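Local coordinates for protein cystathionine beta-lyases/cystathionine gamma-synthases (Corynebacterium glutamicum, PDB 5X5H) that probably catalyses the pyridoxal-phosphate-dependent formation of cystathionine and succinate from O-succinylhomoserine and cysteine, a step in methionine biosynthesis, at residues E20-Y25 and N29-A34; F38-N41 and E45-K48; N57-A62 and F242-T247. All coordinates share one frame; numbering follows the deposited sequence.

Interaction 1. Residues E20-Y25 and N29-A34; sequences EPDDYY and NTPIYA
Pro31 and Tyr33 face Asp22, the first residue of an Asx turn, in the long loop that runs between helix 10-16 and strand 45-46 of this trans-sulfuration enzyme. Pro31 comes first: its ring carbon CG lies 4.3 Å from Asp22 OD2, a loose van der Waals approach. The Ile32 side chain packs on Val241 and Tyr245 of helix 241-251. Tyr33 forms the centre of an inverse gamma turn, closed by the weak bond from Ala34 N to Ile32 O. Its hydroxyl remains 4.2 Å from Asp22 OD2, and one water spans the separation, lying in the plane of the Tyr33 ring at its edge. This water gives a proton to Asp22 OD2 at 2.7 Å and is also 2.7 Å from Tyr33 OH. The two carboxylate oxygens thus divide the work, OD2 serving the bridge and OD1 the turn. Pro31 and Tyr33 also pack on Tyr33 and Pro31 of the second subunit, so the loop lies at a subunit interface. With chi1 at 75°, Asp22 tucks its carboxylate between its own backbone N and carbonyl carbon, where OD1 also accepts from Gly26 N. Tyr24 N reaches Asp22 OD1 at 2.9 Å from above the carboxylate plane.

Interaction 2. Residues F38-N41 and E45-K48; sequences FAQN and ELRK
Arg47 grips Asn41 side-on, sending two nitrogens to the one oxygen OD1. Arg47 NE is 2.9 Å from Asn41 OD1, with an N-H...O angle of 159°, and Arg47 NH2 completes the fork at 3.2 Å from the same oxygen. The amide and guanidinium planes are only 18° apart, so the bonds run almost within a common plane although the two side chains cross at about a right angle. The paired bonds fix the rotation of both flat groups. Arg47 sets out with CG anti to its backbone N (chi1 -177°) and then bends at chi3, which brings the guanidinium back over Ala39, whose CB lies against one face at 3.9 Å from Arg47 NH1. That NH1 itself bonds to Asp22 O of the second subunit, so the arginine joins the local turn to the neighbouring chain.

Asn41 is held twice, since its backbone N also donates to Glu45 O at 2.9 Å. Its other amide atom, ND2, reaches Arg47 O through a water, and a second water links Ala39 O to Arg47 N.

Gln40 takes the other side of the turn. Its extended chain runs alongside Leu46, pointing the same way, and Leu46 CD2 touches Gln40 CD at 3.5 Å. Leu46 also packs on Glu51, so the leucine contacts two metal-site residues. A magnesium ion is bound here by Phe38, Gln40 and Glu51, and the closed loop thus forms part of a magnesium site.

Interaction 3. Residues N57-A62 and F242-T247; sequences NPTIVA and FDAYLT
In this helix-helix packing Tyr245 presents neither face nor edge of its ring to Thr59; its backbone N and CB do the touching. The phenol leads away to packing with Asn29, and its OH is hydrogen-bonded to Asp211 of the third subunit. The amide of Asn57 is the other flat group of note. Asn57 is the N-cap of helix 58-70, its OD1 accepting from Thr59 N at 2.9 Å, while ND2 binds Tyr33 O and Thr53 OG1.

The short segments 58-62 and 242-247 run in roughly the same direction, at 30°, with their axes 8.5 Å apart. The small side chain of Ala244 is consistent with this near approach. Ala244 CB comes against the backbone of the partner helix, 3.9 Å from Ile60 CA, and meets the CG1 branch of Ile60 at 4.0 Å. Further along this face Ala244 also touches Leu63.

Thr59 divides its two branches between different neighbours. Thr59 CG2 stands anti to the backbone N and faces helix 241-251, 4.1 Å from Tyr245 N. OG1, lying beside its own backbone N (chi1 -54°), instead bonds with Pro31 O and Tyr33 N of the N-terminal loop, which satisfies this buried hydroxyl. The two segments thus join the start of helix 58-70 to helix 241-251, far along the chain. A single water closes the seam, donating to Thr59 O at 2.9 Å and, more weakly, to Ala244 O at 3.2 Å.

From the N terminus, interaction 1 closes first, folding the loop after helix 10-16 back on itself across three residues. Interaction 2 follows in series and closes another short loop, leading into strand 45-46; the centres of the two lie about 17 Å apart. Interaction 3 opens only after both are complete and spans 179 intervening residues, bringing helix 241-251 against the start of helix 58-70. None of the three encloses or crosses another. Residues 29-34 meet helix 58-70 directly, and Phe38 CZ packs on Asn57 ND2 at 3.8 Å. Through these touches the N-terminal loop is tied to the start of helix 58-70, which interaction 3 joins to helix 241-251, and all three also touch the second subunit.

Interaction 1. Residues E20-Y25 and N29-A34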
loop_
_atom_site.group_PDB
_atom_site.type_symbol
_atom_site.label_atom_id
_atom_site.label_comp_id
_atom_site.label_asym_id
_atom_site.label_seq_id
_atom_site.Cartn_x
_atom_site.Cartn_y
_atom_site.Cartn_z
ATOM N N GLU A 20 13.289 6.925 -14.924
ATOM C CA GLU A 20 14.469 7.537 -14.392
ATOM C C GLU A 20 14.105 8.628 -13.382
ATOM O O GLU A 20 13.066 9.226 -13.565
ATOM C CB GLU A 20 15.330 8.084 -15.507
ATOM C CG GLU A 20 14.805 9.220 -16.255
ATOM C CD GLU A 20 15.823 9.767 -17.334
ATOM O OE1 GLU A 20 16.938 10.140 -16.992
ATOM O OE2 GLU A 20 15.455 9.756 -18.518
ATOM N N PRO A 21 14.987 8.815 -12.390
ATOM C CA PRO A 21 14.661 9.805 -11.352
ATOM C C PRO A 21 14.198 11.094 -11.980
ATOM O O PRO A 21 14.909 11.684 -12.888
ATOM C CB PRO A 21 15.927 9.969 -10.560
ATOM C CG PRO A 21 16.485 8.573 -10.689
ATOM C CD PRO A 21 16.256 8.130 -12.074
ATOM N N ASP A 22 12.989 11.545 -11.626
ATOM C CA ASP A 22 12.330 12.621 -12.375
ATOM C C ASP A 22 13.022 13.995 -12.175
ATOM O O ASP A 22 13.907 14.188 -11.354
ATOM C CB ASP A 22 10.847 12.605 -12.137
ATOM C CG ASP A 22 10.387 13.115 -10.831
ATOM O OD1 ASP A 22 11.059 13.951 -10.185
ATOM O OD2 ASP A 22 9.327 12.636 -10.318
ATOM N N ASP A 23 12.499 14.945 -12.957
ATOM C CA ASP A 23 13.026 16.319 -12.956
ATOM C C ASP A 23 12.293 17.225 -11.973
ATOM O O ASP A 23 12.477 18.462 -11.988
ATOM C CB ASP A 23 12.808 16.883 -14.403
ATOM C CG ASP A 23 13.846 16.315 -15.390
ATOM O OD1 ASP A 23 14.986 15.959 -14.948
ATOM O OD2 ASP A 23 13.532 16.190 -16.605
ATOM N N TYR A 24 11.525 16.670 -11.050
ATOM C CA TYR A 24 10.802 17.390 -10.057
ATOM C C TYR A 24 11.491 17.139 -8.765
ATOM O O TYR A 24 12.382 17.918 -8.381
ATOM C CB TYR A 24 9.341 17.040 -10.080
ATOM C CG TYR A 24 8.391 18.024 -9.472
ATOM C CD1 TYR A 24 8.288 19.319 -10.009
ATOM C CD2 TYR A 24 7.576 17.709 -8.401
ATOM C CE1 TYR A 24 7.340 20.207 -9.527
ATOM C CE2 TYR A 24 6.663 18.590 -7.886
ATOM C CZ TYR A 24 6.587 19.872 -8.440
ATOM O OH TYR A 24 5.630 20.792 -7.924
ATOM N N TYR A 25 11.216 16.023 -8.031
ATOM C CA TYR A 25 11.955 15.729 -6.844
ATOM C C TYR A 25 13.157 14.807 -7.012
ATOM O O TYR A 25 14.065 14.725 -6.196
ATOM C CB TYR A 25 11.014 15.109 -5.807
ATOM C CG TYR A 25 9.980 16.010 -5.190
ATOM C CD1 TYR A 25 10.379 17.078 -4.391
ATOM C CD2 TYR A 25 8.649 15.866 -5.465
ATOM C CE1 TYR A 25 9.457 17.853 -3.843
ATOM C CE2 TYR A 25 7.752 16.693 -4.927
ATOM C CZ TYR A 25 8.146 17.666 -4.070
ATOM O OH TYR A 25 7.137 18.538 -3.564
ATOM N N ASN A 29 12.791 5.841 -7.146
ATOM C CA ASN A 29 11.779 4.968 -7.701
ATOM C C ASN A 29 10.591 5.715 -8.218
ATOM O O ASN A 29 10.350 6.884 -7.761
ATOM C CB ASN A 29 11.250 3.987 -6.667
ATOM C CG ASN A 29 12.269 3.067 -6.180
ATOM O OD1 ASN A 29 13.186 2.615 -6.857
ATOM N ND2 ASN A 29 12.224 2.827 -4.846
ATOM N N THR A 30 9.825 5.144 -9.173
ATOM C CA THR A 30 8.627 5.821 -9.624
ATOM C C THR A 30 7.690 6.122 -8.444
ATOM O O THR A 30 7.401 5.183 -7.684
ATOM C CB THR A 30 7.773 5.080 -10.647
ATOM O OG1 THR A 30 6.665 5.979 -11.042
ATOM C CG2 THR A 30 7.287 3.893 -10.180
ATOM N N PRO A 31 7.246 7.309 -8.283
ATOM C CA PRO A 31 6.197 7.592 -7.275
ATOM C C PRO A 31 4.943 6.766 -7.583
ATOM O O PRO A 31 4.713 6.383 -8.759
ATOM C CB PRO A 31 5.907 9.085 -7.485
ATOM C CG PRO A 31 7.173 9.654 -8.119
ATOM C CD PRO A 31 7.676 8.553 -8.998
ATOM N N ILE A 32 4.156 6.499 -6.544
ATOM C CA ILE A 32 2.878 5.828 -6.620
ATOM C C ILE A 32 1.824 6.906 -6.778
ATOM O O ILE A 32 1.548 7.633 -5.758
ATOM C CB ILE A 32 2.657 4.861 -5.463
ATOM C CG1 ILE A 32 3.761 3.821 -5.483
ATOM C CG2 ILE A 32 1.302 4.200 -5.634
ATOM C CD1 ILE A 32 3.762 3.000 -4.191
ATOM N N TYR A 33 1.294 7.129 -7.980
ATOM C CA TYR A 33 0.333 8.198 -8.172
ATOM C C TYR A 33 -1.086 7.708 -7.928
ATOM O O TYR A 33 -1.868 7.457 -8.822
ATOM C CB TYR A 33 0.472 8.730 -9.621
ATOM C CG TYR A 33 1.731 9.549 -9.853
ATOM C CD1 TYR A 33 1.734 10.869 -9.478
ATOM C CD2 TYR A 33 2.923 9.029 -10.305
ATOM C CE1 TYR A 33 2.844 11.626 -9.643
ATOM C CE2 TYR A 33 4.066 9.794 -10.464
ATOM C CZ TYR A 33 4.007 11.087 -10.110
ATOM O OH TYR A 33 5.160 11.883 -10.210
ATOM N N ALA A 34 -1.394 7.570 -6.648
ATOM C CA ALA A 34 -2.736 7.181 -6.206
ATOM C C ALA A 34 -3.747 8.292 -6.202
ATOM O O ALA A 34 -4.079 8.907 -5.186
ATOM C CB ALA A 34 -2.662 6.465 -4.817
HETATM O O HOH W 1 7.461 10.976 -11.409
#

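Interaction 2. Residues F38-N41 and E45-K48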
loop_
_atom_site.group_PDB
_atom_site.type_symbol
_atom_site.label_atom_id
_atom_site.label_comp_id
_atom_site.label_asym_id
_atom_site.label_seq_id
_atom_site.Cartn_x
_atom_site.Cartn_y
_atom_site.Cartn_z
ATOM N N PHE A 38 -6.226 14.285 -12.573
ATOM C CA PHE A 38 -5.104 15.207 -12.642
ATOM C C PHE A 38 -5.589 16.592 -13.037
ATOM O O PHE A 38 -6.473 16.717 -13.909
ATOM C CB PHE A 38 -4.040 14.790 -13.698
ATOM C CG PHE A 38 -3.439 13.399 -13.462
ATOM C CD1 PHE A 38 -4.222 12.241 -13.668
ATOM C CD2 PHE A 38 -2.161 13.275 -12.932
ATOM C CE1 PHE A 38 -3.676 10.991 -13.339
ATOM C CE2 PHE A 38 -1.622 12.001 -12.599
ATOM C CZ PHE A 38 -2.423 10.891 -12.755
ATOM N N ALA A 39 -5.095 17.600 -12.355
ATOM C CA ALA A 39 -5.503 18.949 -12.655
ATOM C C ALA A 39 -5.072 19.268 -14.107
ATOM O O ALA A 39 -3.986 18.911 -14.540
ATOM C CB ALA A 39 -4.835 19.865 -11.683
ATOM N N GLN A 40 -5.930 20.037 -14.817
ATOM C CA GLN A 40 -5.599 20.563 -16.150
ATOM C C GLN A 40 -5.299 22.019 -16.083
ATOM O O GLN A 40 -5.819 22.721 -15.226
ATOM C CB GLN A 40 -6.764 20.255 -17.041
ATOM C CG GLN A 40 -7.059 18.730 -17.180
ATOM C CD GLN A 40 -8.051 18.198 -18.146
ATOM O OE1 GLN A 40 -8.596 17.026 -18.041
ATOM N NE2 GLN A 40 -8.361 18.988 -19.091
ATOM N N ASN A 41 -4.570 22.507 -17.064
ATOM C CA ASN A 41 -4.225 23.938 -17.080
ATOM C C ASN A 41 -5.382 24.723 -17.753
ATOM O O ASN A 41 -5.535 25.901 -17.401
ATOM C CB ASN A 41 -2.952 24.133 -17.924
ATOM C CG ASN A 41 -1.722 23.477 -17.327
ATOM O OD1 ASN A 41 -1.671 23.270 -16.146
ATOM N ND2 ASN A 41 -0.648 23.256 -18.124
ATOM N N GLU A 45 -6.617 20.721 -21.821
ATOM C CA GLU A 45 -5.190 21.056 -21.929
ATOM C C GLU A 45 -4.457 20.472 -20.679
ATOM O O GLU A 45 -4.389 21.063 -19.619
ATOM C CB GLU A 45 -4.950 22.546 -21.984
ATOM C CG GLU A 45 -5.676 23.084 -23.198
ATOM C CD GLU A 45 -5.414 24.521 -23.541
ATOM O OE1 GLU A 45 -4.406 25.102 -23.076
ATOM O OE2 GLU A 45 -6.314 25.058 -24.248
ATOM N N LEU A 46 -3.848 19.309 -20.930
ATOM C CA LEU A 46 -3.294 18.527 -19.847
ATOM C C LEU A 46 -2.023 19.107 -19.363
ATOM O O LEU A 46 -1.188 19.688 -20.080
ATOM C CB LEU A 46 -3.198 17.080 -20.279
ATOM C CG LEU A 46 -4.415 16.389 -20.887
ATOM C CD1 LEU A 46 -4.197 14.879 -21.111
ATOM C CD2 LEU A 46 -5.718 16.619 -20.186
ATOM N N ARG A 47 -1.695 18.930 -18.102
ATOM C CA ARG A 47 -0.479 19.459 -17.531
ATOM C C ARG A 47 0.793 18.739 -18.053
ATOM O O ARG A 47 1.791 19.382 -18.430
ATOM C CB ARG A 47 -0.574 19.393 -16.020
ATOM C CG ARG A 47 0.596 19.979 -15.295
ATOM C CD ARG A 47 0.278 20.577 -13.910
ATOM N NE ARG A 47 -0.776 21.575 -13.964
ATOM C CZ ARG A 47 -1.513 21.960 -12.926
ATOM N NH1 ARG A 47 -1.272 21.553 -11.648
ATOM N NH2 ARG A 47 -2.492 22.824 -13.114
ATOM N N LYS A 48 0.740 17.398 -18.050
ATOM C CA LYS A 48 1.886 16.611 -18.519
ATOM C C LYS A 48 1.388 15.213 -19.020
ATOM O O LYS A 48 1.933 14.181 -18.619
ATOM C CB LYS A 48 2.938 16.462 -17.420
ATOM C CG LYS A 48 4.352 16.028 -17.923
ATOM C CD LYS A 48 5.361 16.196 -16.796
ATOM C CE LYS A 48 6.527 15.260 -16.908
ATOM N NZ LYS A 48 7.262 15.726 -18.071
HETATM O O HOH W 2 -3.691 17.337 -16.733
HETATM O O HOH W 3 -5.720 23.394 -12.594
HETATM O O HOH W 4 2.017 22.098 -18.046
#

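Interaction 3. Residues N57-A62 and F242-T247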
loop_
_atom_site.group_PDB
_atom_site.type_symbol
_atom_site.label_atom_id
_atom_site.label_comp_id
_atom_site.label_asym_id
_atom_site.label_seq_id
_atom_site.Cartn_x
_atom_site.Cartn_y
_atom_site.Cartn_z
ATOM N N ASN A 57 -1.965 6.444 -16.359
ATOM C CA ASN A 57 -1.335 6.948 -15.111
ATOM C C ASN A 57 0.131 6.706 -15.200
ATOM O O ASN A 57 0.539 5.588 -15.617
ATOM C CB ASN A 57 -2.012 6.201 -13.933
ATOM C CG ASN A 57 -1.437 6.583 -12.593
ATOM O OD1 ASN A 57 -0.314 6.278 -12.283
ATOM N ND2 ASN A 57 -2.294 7.180 -11.766
ATOM N N PRO A 58 1.001 7.592 -14.715
ATOM C CA PRO A 58 2.444 7.406 -14.864
ATOM C C PRO A 58 3.008 6.169 -14.222
ATOM O O PRO A 58 4.048 5.618 -14.659
ATOM C CB PRO A 58 3.038 8.663 -14.332
ATOM C CG PRO A 58 1.936 9.523 -13.957
ATOM C CD PRO A 58 0.656 8.884 -14.083
ATOM N N THR A 59 2.462 5.762 -13.078
ATOM C CA THR A 59 2.971 4.590 -12.362
ATOM C C THR A 59 2.721 3.330 -13.187
ATOM O O THR A 59 3.589 2.477 -13.291
ATOM C CB THR A 59 2.348 4.446 -10.995
ATOM O OG1 THR A 59 2.491 5.655 -10.206
ATOM C CG2 THR A 59 2.890 3.231 -10.251
ATOM N N ILE A 60 1.590 3.281 -13.854
ATOM C CA ILE A 60 1.232 2.126 -14.749
ATOM C C ILE A 60 2.085 2.206 -15.995
ATOM O O ILE A 60 2.672 1.184 -16.438
ATOM C CB ILE A 60 -0.274 2.158 -15.077
ATOM C CG1 ILE A 60 -1.075 2.098 -13.787
ATOM C CG2 ILE A 60 -0.620 1.043 -16.066
ATOM C CD1 ILE A 60 -2.598 2.231 -13.967
ATOM N N VAL A 61 2.255 3.360 -16.589
ATOM C CA VAL A 61 3.067 3.504 -17.822
ATOM C C VAL A 61 4.511 3.120 -17.563
ATOM O O VAL A 61 5.156 2.478 -18.408
ATOM C CB VAL A 61 2.923 4.934 -18.387
ATOM C CG1 VAL A 61 3.952 5.153 -19.493
ATOM C CG2 VAL A 61 1.530 5.096 -18.913
ATOM N N ALA A 62 5.044 3.370 -16.372
ATOM C CA ALA A 62 6.410 2.915 -16.038
ATOM C C ALA A 62 6.559 1.417 -16.177
ATOM O O ALA A 62 7.536 0.901 -16.774
ATOM C CB ALA A 62 6.884 3.441 -14.678
ATOM N N PHE A 242 -1.005 0.692 -7.117
ATOM C CA PHE A 242 -0.218 -0.023 -6.109
ATOM C C PHE A 242 0.251 -1.314 -6.750
ATOM O O PHE A 242 1.403 -1.731 -6.556
ATOM C CB PHE A 242 -1.086 -0.322 -4.832
ATOM C CG PHE A 242 -1.462 0.869 -4.094
ATOM C CD1 PHE A 242 -0.580 1.421 -3.144
ATOM C CD2 PHE A 242 -2.666 1.528 -4.369
ATOM C CE1 PHE A 242 -0.871 2.625 -2.480
ATOM C CE2 PHE A 242 -2.943 2.719 -3.668
ATOM C CZ PHE A 242 -2.071 3.211 -2.769
ATOM N N ASP A 243 -0.618 -2.015 -7.461
ATOM C CA ASP A 243 -0.228 -3.294 -8.085
ATOM C C ASP A 243 0.812 -3.031 -9.149
ATOM O O ASP A 243 1.771 -3.798 -9.287
ATOM C CB ASP A 243 -1.439 -3.963 -8.675
ATOM C CG ASP A 243 -2.291 -4.657 -7.575
ATOM O OD1 ASP A 243 -1.970 -4.593 -6.355
ATOM O OD2 ASP A 243 -3.263 -5.294 -8.015
ATOM N N ALA A 244 0.683 -1.990 -9.984
ATOM C CA ALA A 244 1.682 -1.735 -11.038
ATOM C C ALA A 244 3.029 -1.400 -10.397
ATOM O O ALA A 244 4.086 -1.819 -10.934
ATOM C CB ALA A 244 1.278 -0.570 -11.877
ATOM N N TYR A 245 3.069 -0.718 -9.264
ATOM C CA TYR A 245 4.324 -0.486 -8.550
ATOM C C TYR A 245 4.916 -1.795 -8.045
ATOM O O TYR A 245 6.134 -2.050 -8.258
ATOM C CB TYR A 245 4.092 0.456 -7.317
ATOM C CG TYR A 245 5.394 0.647 -6.565
ATOM C CD1 TYR A 245 6.331 1.503 -7.010
ATOM C CD2 TYR A 245 5.646 -0.106 -5.439
ATOM C CE1 TYR A 245 7.539 1.651 -6.428
ATOM C CE2 TYR A 245 6.890 -0.024 -4.814
ATOM C CZ TYR A 245 7.849 0.854 -5.354
ATOM O OH TYR A 245 9.159 0.946 -4.778
ATOM N N LEU A 246 4.106 -2.642 -7.425
ATOM C CA LEU A 246 4.579 -3.940 -6.890
ATOM C C LEU A 246 5.083 -4.877 -7.980
ATOM O O LEU A 246 6.081 -5.599 -7.811
ATOM C CB LEU A 246 3.553 -4.621 -6.013
ATOM C CG LEU A 246 3.360 -3.898 -4.686
ATOM C CD1 LEU A 246 2.119 -4.583 -4.127
ATOM C CD2 LEU A 246 4.576 -4.017 -3.792
ATOM N N THR A 247 4.353 -4.922 -9.086
ATOM C CA THR A 247 4.768 -5.705 -10.242
ATOM C C THR A 247 6.144 -5.236 -10.714
ATOM O O THR A 247 7.056 -6.067 -10.987
ATOM C CB THR A 247 3.749 -5.716 -11.374
ATOM O OG1 THR A 247 2.451 -6.181 -10.893
ATOM C CG2 THR A 247 4.215 -6.558 -12.576
HETATM O O HOH W 5 5.473 0.873 -11.863
#